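Local coordinates for transcription factor cep-1 (Caenorhabditis elegans, PDB 1T4W), which activates transcription by binding the same DNA consensus sequence as p53, promoting apoptosis under genotoxic stress and ensuring proper meiotic chromosome segregation in the nematode, at residues Leu31-Trp45 against Ala128-Gln140. Numbering follows the deposited sequence.
Sequences LWTKMGCLVPIQVKW and AVQANFDIIFMCQ. With ZN (zinc ion), chain B.
Trp-45 lies flat over the chain of Val-129 and Gln-130, with Val-129 C 3.5 Å above the middle of the indole and Val-129 CA making a CH-pi contact with its five-membered ring. With chi1 at 58°, CG sits between the backbone N and the carbonyl carbon, which folds the ring back across the partner strand; NE1 then reaches Ala-128 O at 3.0 Å in a weak, bent bond. Replacing the indole by an alanine is likely to uncover the backbone of Val-129 and Gln-130 and leave Ala-128 O without its N-H partner.

Phe-133 takes the same torsion (chi1 56°), bringing its ring beneath Ile-41: CB of Ile-41 stands over one face, while Ile-41 CG2 meets Phe-133 CZ at 3.8 Å. Next to it, Ile-41 CG1 touches Ile-135 CG2. Val-39/Ile-135, Ile-41/Phe-133 and Val-43/Ala-131 are the hydrogen-bonded pairs, Val-43 N reaching Ala-131 O at 2.7 Å. The ladder illustrates how an antiparallel pair turns an apolar face one way and a largely polar one the other. On the latter Gln-42 and Asn-132 run side by side, their amide planes 20° apart, and Gln-130 NE2 gives a nearly straight 3.0 Å bond to a lone pair of Asn-132 OD1. Lys-44 lays its aliphatic chain along the Gln-130 amide, and Asp-134 OD1 rests against Pro-40 CA, its OD2 being held by Asn-105.

Past the last paired residues, Gly-36 N gives a hydrogen bond to Phe-137 O at 2.7 Å, and Met-35 crosses Gln-140 with SD 3.7 Å from Gln-140 NE2. Cys-139 SG binds the zinc ion, whose site Cys-85, His-88 and Cys-143 complete.

The pair forms the centre of a four-stranded antiparallel sheet in the p53-like DNA-binding domain: strand 3-8 flanks 39-46, strand 101-104 flanks 130-137, and Phe-137 reaches Phe-62 and Ile-177 of the larger sheet, to which strand 29-33 belongs.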
ATOM      1  N   LEU A  31       3.727  -6.197  -5.686  1.00 21.04           N
ATOM      2  CA  LEU A  31       2.798  -7.099  -5.020  1.00 18.04           C
ATOM      3  C   LEU A  31       1.659  -7.509  -5.965  1.00 17.73           C
ATOM      4  O   LEU A  31       1.126  -6.679  -6.704  1.00 16.98           O
ATOM      5  CB  LEU A  31       2.174  -6.425  -3.782  1.00 16.18           C
ATOM      6  CG  LEU A  31       0.955  -7.147  -3.179  1.00 23.61           C
ATOM      7  CD1 LEU A  31       1.416  -8.391  -2.420  1.00 19.82           C
ATOM      8  CD2 LEU A  31       0.204  -6.198  -2.231  1.00 20.59           C
ATOM      9  N   TRP A  32       1.312  -8.791  -5.955  1.00 18.04           N
ATOM     10  CA  TRP A  32       0.175  -9.279  -6.735  1.00 20.58           C
ATOM     11  C   TRP A  32      -0.639  -9.997  -5.682  1.00 21.58           C
ATOM     12  O   TRP A  32      -0.078 -10.756  -4.891  1.00 19.06           O
ATOM     13  CB  TRP A  32       0.589 -10.291  -7.815  1.00 19.19           C
ATOM     14  CG  TRP A  32       1.522  -9.737  -8.881  1.00 17.39           C
ATOM     15  CD1 TRP A  32       1.181  -9.258 -10.117  1.00 18.72           C
ATOM     16  CD2 TRP A  32       2.939  -9.619  -8.780  1.00 13.65           C
ATOM     17  NE1 TRP A  32       2.307  -8.858 -10.801  1.00 11.74           N
ATOM     18  CE2 TRP A  32       3.401  -9.065  -9.999  1.00 17.99           C
ATOM     19  CE3 TRP A  32       3.866  -9.924  -7.773  1.00 17.56           C
ATOM     20  CZ2 TRP A  32       4.753  -8.810 -10.239  1.00 15.58           C
ATOM     21  CZ3 TRP A  32       5.212  -9.671  -8.011  1.00 19.02           C
ATOM     22  CH2 TRP A  32       5.642  -9.120  -9.238  1.00 19.93           C
ATOM     23  N   THR A  33      -1.946  -9.762  -5.656  1.00 16.37           N
ATOM     24  CA  THR A  33      -2.817 -10.432  -4.674  1.00 15.26           C
ATOM     25  C   THR A  33      -4.227 -10.526  -5.238  1.00 23.20           C
ATOM     26  O   THR A  33      -4.584  -9.771  -6.142  1.00 20.86           O
ATOM     27  CB  THR A  33      -2.881  -9.619  -3.338  1.00 11.40           C
ATOM     28  OG1 THR A  33      -3.847 -10.190  -2.443  1.00 17.09           O
ATOM     29  CG2 THR A  33      -3.267  -8.172  -3.626  1.00 15.21           C
ATOM     30  N   LYS A  34      -5.020 -11.462  -4.721  1.00 21.40           N
ATOM     31  CA  LYS A  34      -6.413 -11.582  -5.152  1.00 26.50           C
ATOM     32  C   LYS A  34      -7.170 -10.577  -4.295  1.00 26.07           C
ATOM     33  O   LYS A  34      -6.675 -10.181  -3.238  1.00 17.61           O
ATOM     34  CB  LYS A  34      -6.978 -12.969  -4.826  1.00 16.32           C
ATOM     35  CG  LYS A  34      -6.323 -14.145  -5.511  1.00 23.53           C
ATOM     36  CD  LYS A  34      -7.081 -15.360  -5.075  1.00 30.86           C
ATOM     37  CE  LYS A  34      -6.455 -16.631  -5.572  1.00 40.07           C
ATOM     38  NZ  LYS A  34      -7.353 -17.764  -5.223  1.00 47.74           N
ATOM     39  N   MET A  35      -8.364 -10.164  -4.717  1.00 18.41           N
ATOM     40  CA  MET A  35      -9.121  -9.236  -3.881  1.00 26.93           C
ATOM     41  C   MET A  35      -9.760 -10.055  -2.750  1.00 25.99           C
ATOM     42  O   MET A  35      -9.832 -11.276  -2.838  1.00 22.96           O
ATOM     43  CB  MET A  35     -10.184  -8.476  -4.699  1.00 33.60           C
ATOM     44  CG  MET A  35     -11.362  -9.271  -5.205  1.00 35.90           C
ATOM     45  SD  MET A  35     -12.705  -8.139  -5.803  1.00 31.65           S
ATOM     46  CE  MET A  35     -13.634  -7.911  -4.298  1.00 44.53           C
ATOM     47  N   GLY A  36     -10.193  -9.401  -1.679  1.00 19.64           N
ATOM     48  CA  GLY A  36     -10.794 -10.144  -0.581  1.00 17.06           C
ATOM     49  C   GLY A  36      -9.819 -10.996   0.225  1.00 23.84           C
ATOM     50  O   GLY A  36     -10.240 -11.864   0.978  1.00 26.65           O
ATOM     51  N   CYS A  37      -8.517 -10.779   0.076  1.00 24.61           N
ATOM     52  CA  CYS A  37      -7.548 -11.571   0.842  1.00 23.53           C
ATOM     53  C   CYS A  37      -6.689 -10.669   1.715  1.00 28.20           C
ATOM     54  O   CYS A  37      -6.290  -9.578   1.289  1.00 21.73           O
ATOM     55  CB  CYS A  37      -6.640 -12.398  -0.092  1.00 27.38           C
ATOM     56  SG  CYS A  37      -7.554 -13.681  -1.024  1.00 31.60           S
ATOM     57  N   LEU A  38      -6.411 -11.135   2.928  1.00 22.34           N
ATOM     58  CA  LEU A  38      -5.611 -10.383   3.896  1.00 37.44           C
ATOM     59  C   LEU A  38      -4.140 -10.425   3.548  1.00 25.36           C
ATOM     60  O   LEU A  38      -3.521 -11.487   3.562  1.00 28.41           O
ATOM     61  CB  LEU A  38      -5.820 -10.939   5.309  1.00 25.96           C
ATOM     62  CG  LEU A  38      -7.266 -10.793   5.800  1.00 26.51           C
ATOM     63  CD1 LEU A  38      -7.477 -11.620   7.065  1.00 34.20           C
ATOM     64  CD2 LEU A  38      -7.571  -9.327   6.042  1.00 27.70           C
ATOM     65  N   VAL A  39      -3.586  -9.270   3.199  1.00 28.36           N
ATOM     66  CA  VAL A  39      -2.172  -9.201   2.867  1.00 15.48           C
ATOM     67  C   VAL A  39      -1.460  -8.651   4.111  1.00 22.26           C
ATOM     68  O   VAL A  39      -1.738  -7.543   4.557  1.00 18.86           O
ATOM     69  CB  VAL A  39      -1.890  -8.261   1.681  1.00 24.75           C
ATOM     70  CG1 VAL A  39      -0.406  -8.279   1.361  1.00 18.78           C
ATOM     71  CG2 VAL A  39      -2.713  -8.669   0.464  1.00 16.00           C
ATOM     72  N   PRO A  40      -0.533  -9.432   4.678  1.00 22.28           N
ATOM     73  CA  PRO A  40       0.231  -9.047   5.874  1.00 21.96           C
ATOM     74  C   PRO A  40       1.353  -8.053   5.557  1.00 21.79           C
ATOM     75  O   PRO A  40       2.332  -8.387   4.898  1.00 22.80           O
ATOM     76  CB  PRO A  40       0.756 -10.389   6.398  1.00 22.64           C
ATOM     77  CG  PRO A  40       0.987 -11.173   5.118  1.00 25.95           C
ATOM     78  CD  PRO A  40      -0.214 -10.814   4.244  1.00 16.27           C
ATOM     79  N   ILE A  41       1.183  -6.823   6.020  1.00 19.92           N
ATOM     80  CA  ILE A  41       2.160  -5.761   5.785  1.00 24.15           C
ATOM     81  C   ILE A  41       2.954  -5.441   7.056  1.00 20.61           C
ATOM     82  O   ILE A  41       2.436  -5.517   8.183  1.00 21.12           O
ATOM     83  CB  ILE A  41       1.477  -4.422   5.359  1.00 18.65           C
ATOM     84  CG1 ILE A  41       0.632  -4.613   4.089  1.00 18.21           C
ATOM     85  CG2 ILE A  41       2.553  -3.300   5.191  1.00 13.39           C
ATOM     86  CD1 ILE A  41       1.442  -4.996   2.827  1.00 22.34           C
ATOM     87  N   GLN A  42       4.218  -5.103   6.869  1.00 17.10           N
ATOM     88  CA  GLN A  42       5.045  -4.683   7.996  1.00 23.77           C
ATOM     89  C   GLN A  42       5.737  -3.397   7.576  1.00 23.68           C
ATOM     90  O   GLN A  42       6.452  -3.388   6.579  1.00 19.71           O
ATOM     91  CB  GLN A  42       6.118  -5.717   8.324  1.00 18.91           C
ATOM     92  CG  GLN A  42       5.560  -7.063   8.745  1.00 32.34           C
ATOM     93  CD  GLN A  42       6.579  -7.874   9.517  1.00 38.45           C
ATOM     94  OE1 GLN A  42       7.718  -8.047   9.072  1.00 31.18           O
ATOM     95  NE2 GLN A  42       6.177  -8.373  10.684  1.00 31.72           N
ATOM     96  N   VAL A  43       5.502  -2.313   8.306  1.00 19.21           N
ATOM     97  CA  VAL A  43       6.168  -1.045   8.000  1.00 17.73           C
ATOM     98  C   VAL A  43       7.239  -0.834   9.084  1.00 25.53           C
ATOM     99  O   VAL A  43       6.939  -0.895  10.269  1.00 22.05           O
ATOM    100  CB  VAL A  43       5.174   0.148   8.011  1.00 19.10           C
ATOM    101  CG1 VAL A  43       5.938   1.478   7.750  1.00 19.10           C
ATOM    102  CG2 VAL A  43       4.081  -0.065   6.928  1.00 17.48           C
ATOM    103  N   LYS A  44       8.483  -0.600   8.678  1.00 18.35           N
ATOM    104  CA  LYS A  44       9.555  -0.414   9.648  1.00 21.13           C
ATOM    105  C   LYS A  44      10.300   0.882   9.376  1.00 27.06           C
ATOM    106  O   LYS A  44      10.351   1.355   8.234  1.00 20.24           O
ATOM    107  CB  LYS A  44      10.542  -1.596   9.581  1.00 19.11           C
ATOM    108  CG  LYS A  44       9.957  -2.944  10.030  1.00 25.57           C
ATOM    109  CD  LYS A  44      10.950  -4.069   9.749  1.00 25.81           C
ATOM    110  CE  LYS A  44      10.488  -5.417  10.325  1.00 27.16           C
ATOM    111  NZ  LYS A  44      11.519  -6.492  10.111  1.00 41.00           N
ATOM    112  N   TRP A  45      10.868   1.468  10.422  1.00 19.97           N
ATOM    113  CA  TRP A  45      11.633   2.691  10.241  1.00 22.24           C
ATOM    114  C   TRP A  45      12.661   2.918  11.341  1.00 29.26           C
ATOM    115  O   TRP A  45      12.601   2.303  12.401  1.00 24.79           O
ATOM    116  CB  TRP A  45      10.703   3.920  10.157  1.00 16.72           C
ATOM    117  CG  TRP A  45       9.805   4.137  11.357  1.00 25.63           C
ATOM    118  CD1 TRP A  45      10.093   4.862  12.487  1.00 21.25           C
ATOM    119  CD2 TRP A  45       8.501   3.573  11.568  1.00 19.54           C
ATOM    120  NE1 TRP A  45       9.054   4.780  13.387  1.00 18.79           N
ATOM    121  CE2 TRP A  45       8.066   3.993  12.851  1.00 21.14           C
ATOM    122  CE3 TRP A  45       7.663   2.750  10.797  1.00 20.07           C
ATOM    123  CZ2 TRP A  45       6.825   3.619  13.385  1.00 23.07           C
ATOM    124  CZ3 TRP A  45       6.427   2.372  11.323  1.00 21.58           C
ATOM    125  CH2 TRP A  45       6.018   2.809  12.612  1.00 21.43           C
ATOM    126  N   ALA A 128       7.729   3.972  18.925  1.00 27.06           N
ATOM    127  CA  ALA A 128       7.297   2.908  18.019  1.00 27.58           C
ATOM    128  C   ALA A 128       8.208   2.942  16.789  1.00 29.24           C
ATOM    129  O   ALA A 128       8.552   4.017  16.297  1.00 23.27           O
ATOM    130  CB  ALA A 128       5.831   3.107  17.623  1.00 24.19           C
ATOM    131  N   VAL A 129       8.632   1.779  16.307  1.00 23.62           N
ATOM    132  CA  VAL A 129       9.512   1.727  15.136  1.00 26.44           C
ATOM    133  C   VAL A 129       9.000   0.725  14.094  1.00 26.87           C
ATOM    134  O   VAL A 129       9.688   0.409  13.125  1.00 23.34           O
ATOM    135  CB  VAL A 129      10.956   1.341  15.530  1.00 28.53           C
ATOM    136  CG1 VAL A 129      11.574   2.430  16.432  1.00 25.26           C
ATOM    137  CG2 VAL A 129      10.943  -0.010  16.271  1.00 21.02           C
ATOM    138  N   GLN A 130       7.793   0.217  14.301  1.00 26.13           N
ATOM    139  CA  GLN A 130       7.234  -0.734  13.346  1.00 28.00           C
ATOM    140  C   GLN A 130       5.730  -0.700  13.407  1.00 21.94           C
ATOM    141  O   GLN A 130       5.140  -0.330  14.417  1.00 21.16           O
ATOM    142  CB  GLN A 130       7.718  -2.166  13.647  1.00 30.23           C
ATOM    143  CG  GLN A 130       7.338  -3.213  12.574  1.00 35.04           C
ATOM    144  CD  GLN A 130       8.108  -4.524  12.732  1.00 36.40           C
ATOM    145  OE1 GLN A 130       9.280  -4.508  13.068  1.00 29.53           O
ATOM    146  NE2 GLN A 130       7.454  -5.656  12.468  1.00 25.56           N
ATOM    147  N   ALA A 131       5.090  -1.046  12.303  1.00 18.54           N
ATOM    148  CA  ALA A 131       3.648  -1.104  12.321  1.00 17.60           C
ATOM    149  C   ALA A 131       3.282  -2.331  11.519  1.00 21.62           C
ATOM    150  O   ALA A 131       3.728  -2.489  10.380  1.00 22.49           O
ATOM    151  CB  ALA A 131       3.035   0.141  11.689  1.00 19.27           C
ATOM    152  N   ASN A 132       2.472  -3.187  12.124  1.00 20.18           N
ATOM    153  CA  ASN A 132       1.990  -4.401  11.487  1.00 21.01           C
ATOM    154  C   ASN A 132       0.486  -4.338  11.310  1.00 17.28           C
ATOM    155  O   ASN A 132      -0.240  -3.812  12.166  1.00 18.05           O
ATOM    156  CB  ASN A 132       2.337  -5.621  12.341  1.00 26.22           C
ATOM    157  CG  ASN A 132       3.826  -5.790  12.516  1.00 29.17           C
ATOM    158  OD1 ASN A 132       4.590  -5.616  11.573  1.00 31.70           O
ATOM    159  ND2 ASN A 132       4.248  -6.139  13.724  1.00 45.41           N
ATOM    160  N   PHE A 133       0.015  -4.856  10.185  1.00 24.01           N
ATOM    161  CA  PHE A 133      -1.419  -4.903   9.911  1.00 23.46           C
ATOM    162  C   PHE A 133      -1.652  -5.621   8.595  1.00 17.64           C
ATOM    163  O   PHE A 133      -0.729  -5.795   7.788  1.00 20.82           O
ATOM    164  CB  PHE A 133      -2.014  -3.480   9.826  1.00 18.54           C
ATOM    165  CG  PHE A 133      -1.342  -2.594   8.796  1.00 23.40           C
ATOM    166  CD1 PHE A 133      -1.763  -2.594   7.461  1.00 23.78           C
ATOM    167  CD2 PHE A 133      -0.257  -1.801   9.150  1.00 22.88           C
ATOM    168  CE1 PHE A 133      -1.107  -1.814   6.485  1.00 21.42           C
ATOM    169  CE2 PHE A 133       0.414  -1.014   8.182  1.00 22.83           C
ATOM    170  CZ  PHE A 133      -0.018  -1.025   6.841  1.00 23.63           C
ATOM    171  N   ASP A 134      -2.884  -6.059   8.391  1.00 22.05           N
ATOM    172  CA  ASP A 134      -3.220  -6.663   7.123  1.00 20.02           C
ATOM    173  C   ASP A 134      -3.949  -5.623   6.324  1.00 19.46           C
ATOM    174  O   ASP A 134      -4.670  -4.799   6.885  1.00 20.28           O
ATOM    175  CB  ASP A 134      -4.164  -7.836   7.274  1.00 25.41           C
ATOM    176  CG  ASP A 134      -3.514  -9.007   7.935  1.00 34.08           C
ATOM    177  OD1 ASP A 134      -2.340  -9.278   7.610  1.00 26.31           O
ATOM    178  OD2 ASP A 134      -4.185  -9.647   8.764  1.00 23.27           O
ATOM    179  N   ILE A 135      -3.734  -5.630   5.020  1.00 16.89           N
ATOM    180  CA  ILE A 135      -4.505  -4.750   4.165  1.00 19.70           C
ATOM    181  C   ILE A 135      -5.321  -5.690   3.276  1.00 24.87           C
ATOM    182  O   ILE A 135      -4.857  -6.783   2.922  1.00 23.60           O
ATOM    183  CB  ILE A 135      -3.617  -3.842   3.303  1.00 19.78           C
ATOM    184  CG1 ILE A 135      -4.499  -2.959   2.422  1.00 19.84           C
ATOM    185  CG2 ILE A 135      -2.662  -4.681   2.485  1.00 20.31           C
ATOM    186  CD1 ILE A 135      -3.772  -1.752   1.823  1.00 23.41           C
ATOM    187  N   ILE A 136      -6.548  -5.299   2.942  1.00 19.93           N
ATOM    188  CA  ILE A 136      -7.373  -6.146   2.090  1.00 20.05           C
ATOM    189  C   ILE A 136      -8.033  -5.266   1.020  1.00 25.91           C
ATOM    190  O   ILE A 136      -8.541  -4.187   1.328  1.00 24.66           O
ATOM    191  CB  ILE A 136      -8.417  -6.936   2.951  1.00 23.64           C
ATOM    192  CG1 ILE A 136      -9.258  -7.837   2.047  1.00 23.88           C
ATOM    193  CG2 ILE A 136      -9.346  -5.967   3.713  1.00 22.40           C
ATOM    194  CD1 ILE A 136     -10.271  -8.665   2.815  1.00 27.01           C
ATOM    195  N   PHE A 137      -7.966  -5.703  -0.237  1.00 17.86           N
ATOM    196  CA  PHE A 137      -8.518  -4.942  -1.372  1.00 20.81           C
ATOM    197  C   PHE A 137      -9.892  -5.489  -1.738  1.00 20.81           C
ATOM    198  O   PHE A 137     -10.068  -6.696  -1.911  1.00 22.25           O
ATOM    199  CB  PHE A 137      -7.549  -5.020  -2.554  1.00 15.76           C
ATOM    200  CG  PHE A 137      -6.191  -4.479  -2.230  1.00 20.93           C
ATOM    201  CD1 PHE A 137      -5.949  -3.101  -2.265  1.00 24.77           C
ATOM    202  CD2 PHE A 137      -5.178  -5.324  -1.807  1.00 17.83           C
ATOM    203  CE1 PHE A 137      -4.703  -2.566  -1.870  1.00 19.56           C
ATOM    204  CE2 PHE A 137      -3.921  -4.807  -1.407  1.00 21.50           C
ATOM    205  CZ  PHE A 137      -3.687  -3.425  -1.438  1.00 24.14           C
ATOM    206  N   MET A 138     -10.871  -4.592  -1.832  1.00 27.65           N
ATOM    207  CA  MET A 138     -12.232  -5.005  -2.108  1.00 27.46           C
ATOM    208  C   MET A 138     -12.751  -4.654  -3.499  1.00 31.54           C
ATOM    209  O   MET A 138     -13.949  -4.491  -3.710  1.00 29.84           O
ATOM    210  CB  MET A 138     -13.161  -4.465  -1.018  1.00 29.97           C
ATOM    211  CG  MET A 138     -12.867  -5.064   0.370  1.00 27.85           C
ATOM    212  SD  MET A 138     -12.877  -6.891   0.386  1.00 36.96           S
ATOM    213  CE  MET A 138     -14.632  -7.190   0.208  1.00 43.50           C
ATOM    214  N   CYS A 139     -11.834  -4.538  -4.449  1.00 21.19           N
ATOM    215  CA  CYS A 139     -12.200  -4.275  -5.833  1.00 18.62           C
ATOM    216  C   CYS A 139     -10.956  -4.740  -6.567  1.00 20.94           C
ATOM    217  O   CYS A 139      -9.929  -5.032  -5.942  1.00 22.23           O
ATOM    218  CB  CYS A 139     -12.510  -2.784  -6.039  1.00 20.36           C
ATOM    219  SG  CYS A 139     -13.009  -2.287  -7.705  1.00 22.37           S
ATOM    220  N   GLN A 140     -11.017  -4.852  -7.876  1.00 20.65           N
ATOM    221  CA  GLN A 140      -9.836  -5.336  -8.556  1.00 22.19           C
ATOM    222  C   GLN A 140      -9.600  -4.724  -9.921  1.00 28.20           C
ATOM    223  O   GLN A 140     -10.445  -4.004 -10.459  1.00 26.37           O
ATOM    224  CB  GLN A 140      -9.926  -6.850  -8.645  1.00 18.47           C
ATOM    225  CG  GLN A 140     -11.045  -7.344  -9.517  1.00 31.67           C
ATOM    226  CD  GLN A 140     -11.270  -8.816  -9.323  1.00 39.57           C
ATOM    227  OE1 GLN A 140     -10.320  -9.577  -9.171  1.00 49.39           O
ATOM    228  NE2 GLN A 140     -12.528  -9.232  -9.333  1.00 42.36           N
TER
HETATM  229 ZN    ZN B 201     -14.769  -3.698  -8.392  1.00 27.16          ZN
HETATM  230  O   HOH W   1      -6.980  -8.378  -0.979  1.00 19.34           O
HETATM  231  O   HOH W   2      -8.679 -10.893  -7.349  1.00 28.72           O